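Local coordinates for protein antigen 43 (Escherichia coli, PDB 4KH3) that self-associates on the bacterial surface, driving cell clumping by a Velcro-like mechanism and probably contributing to biofilm formation in uropathogenic strains, at residues A[40-43]-A[48-51]. Numbering follows the deposited sequence.
Sequences LELG and ENTG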
ATOM      1  N   LEU A  40       5.535  19.037  37.364  1.00 22.06           N
ATOM      2  CA  LEU A  40       4.599  18.268  36.542  1.00 25.60           C
ATOM      3  C   LEU A  40       4.016  17.089  37.334  1.00 24.05           C
ATOM      4  O   LEU A  40       3.545  16.097  36.757  1.00 22.29           O
ATOM      5  CB  LEU A  40       5.287  17.762  35.261  1.00 21.51           C
ATOM      6  CG  LEU A  40       4.374  17.479  34.058  1.00 29.70           C
ATOM      7  CD1 LEU A  40       3.763  18.758  33.531  1.00 23.16           C
ATOM      8  CD2 LEU A  40       5.116  16.753  32.954  1.00 32.49           C
ATOM      9  N   GLU A  41       4.069  17.189  38.659  1.00 27.39           N
ATOM     10  CA  GLU A  41       3.547  16.125  39.527  1.00 26.86           C
ATOM     11  C   GLU A  41       2.126  15.721  39.146  1.00 25.12           C
ATOM     12  O   GLU A  41       1.795  14.539  39.167  1.00 24.02           O
ATOM     13  CB  GLU A  41       3.588  16.540  41.006  1.00 27.71           C
ATOM     14  CG  GLU A  41       4.978  16.505  41.648  1.00 23.44           C
ATOM     15  CD  GLU A  41       5.746  17.809  41.479  1.00 28.98           C
ATOM     16  OE1 GLU A  41       6.797  17.956  42.131  1.00 29.02           O
ATOM     17  OE2 GLU A  41       5.297  18.689  40.709  1.00 28.55           O
ATOM     18  N   LEU A  42       1.302  16.699  38.769  1.00 23.03           N
ATOM     19  CA  LEU A  42      -0.104  16.434  38.480  1.00 25.92           C
ATOM     20  C   LEU A  42      -0.350  16.138  37.007  1.00 29.95           C
ATOM     21  O   LEU A  42      -1.489  15.900  36.586  1.00 31.17           O
ATOM     22  CB  LEU A  42      -0.966  17.611  38.935  1.00 29.32           C
ATOM     23  CG  LEU A  42      -0.732  18.018  40.392  1.00 29.57           C
ATOM     24  CD1 LEU A  42      -1.652  19.160  40.787  1.00 28.60           C
ATOM     25  CD2 LEU A  42      -0.923  16.820  41.312  1.00 22.05           C
ATOM     26  N   GLY A  43       0.719  16.159  36.221  1.00 27.79           N
ATOM     27  CA  GLY A  43       0.608  15.858  34.809  1.00 24.96           C
ATOM     28  C   GLY A  43       0.161  17.031  33.961  1.00 29.33           C
ATOM     29  O   GLY A  43      -0.304  18.049  34.464  1.00 30.45           O
ATOM     30  N   GLU A  48      -3.013  22.825  38.034  1.00 35.24           N
ATOM     31  CA  GLU A  48      -2.722  23.070  39.438  1.00 30.57           C
ATOM     32  C   GLU A  48      -1.247  22.867  39.784  1.00 35.66           C
ATOM     33  O   GLU A  48      -0.853  23.082  40.933  1.00 42.74           O
ATOM     34  CB  GLU A  48      -3.551  22.134  40.313  1.00 43.81           C
ATOM     35  CG  GLU A  48      -5.035  22.133  40.007  1.00 59.92           C
ATOM     36  CD  GLU A  48      -5.810  23.044  40.932  1.00 87.34           C
ATOM     37  OE1 GLU A  48      -6.741  22.542  41.603  1.00 97.33           O
ATOM     38  OE2 GLU A  48      -5.485  24.256  40.988  1.00 73.12           O
ATOM     39  N   ASN A  49      -0.440  22.427  38.818  1.00 25.74           N
ATOM     40  CA  ASN A  49       0.980  22.182  39.080  1.00 28.16           C
ATOM     41  C   ASN A  49       1.685  23.423  39.612  1.00 25.24           C
ATOM     42  O   ASN A  49       1.319  24.545  39.265  1.00 30.41           O
ATOM     43  CB  ASN A  49       1.711  21.713  37.820  1.00 25.13           C
ATOM     44  CG  ASN A  49       1.395  20.284  37.451  1.00 28.59           C
ATOM     45  OD1 ASN A  49       1.738  19.344  38.182  1.00 26.60           O
ATOM     46  ND2 ASN A  49       0.758  20.102  36.297  1.00 26.54           N
ATOM     47  N   THR A  50       2.693  23.217  40.451  1.00 21.02           N
ATOM     48  CA  THR A  50       3.530  24.315  40.937  1.00 27.65           C
ATOM     49  C   THR A  50       4.975  23.876  40.894  1.00 26.94           C
ATOM     50  O   THR A  50       5.263  22.690  41.061  1.00 26.25           O
ATOM     51  CB  THR A  50       3.191  24.716  42.398  1.00 30.15           C
ATOM     52  OG1 THR A  50       3.311  23.574  43.270  1.00 23.95           O
ATOM     53  CG2 THR A  50       1.784  25.292  42.482  1.00 18.29           C
ATOM     54  N   GLY A  51       5.888  24.821  40.690  1.00 30.97           N
ATOM     55  CA  GLY A  51       7.310  24.500  40.671  1.00 26.65           C
ATOM     56  C   GLY A  51       7.849  24.336  39.256  1.00 32.17           C
ATOM     57  O   GLY A  51       7.090  24.322  38.287  1.00 26.09           O
TER
HETATM   58  O   HOH W   1       3.088  20.238  40.315  1.00 26.32           O
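Asn49 reaches across to the type I beta turn Leu40-Gly43 and clasps its backbone, closing a loop that protrudes between strands 35-36 and 52-55 of the parallel beta-helix of this AIDA autotransporter. The turn is closed by a hydrogen bond from Gly43 N to Leu40 O, 2.9 Å. Two direct hydrogen bonds use both ends of the Asn49 amide. Its OD1 receives Leu42 N at 2.7 Å, with an N-H...O angle of 159° and the donor in the carbonyl plane on a lone pair. Its ND2 donates a hydrogen bond to Gly43 O at 3.0 Å; the acceptor lies within 2° of the amide plane, although ND2 sits above the plane of the Gly43 carbonyl. Gripped at both ends, the amide has a fixed flip. With chi1 at -74° CG stands anti to the carbonyl carbon of Asn49, which carries the amide over to the Leu42 and Gly43 backbone.

Water adds a third link: one molecule lies 2.7 Å from both Asn49 OD1 and Glu41 OE2, placed to donate to either, and accepts from Thr50 N. The Glu41 carboxylate is also tied down by Thr38 OG1 and Gly39 N, which probably help to hold it beside the water.

Apolar contact is slight and lies on the exposed side, where Leu42 CB packs 3.3 Å from Asn49 OD1, the two side chains running antiparallel, and Leu42 CD1 rests 3.6 Å from Glu48 CB.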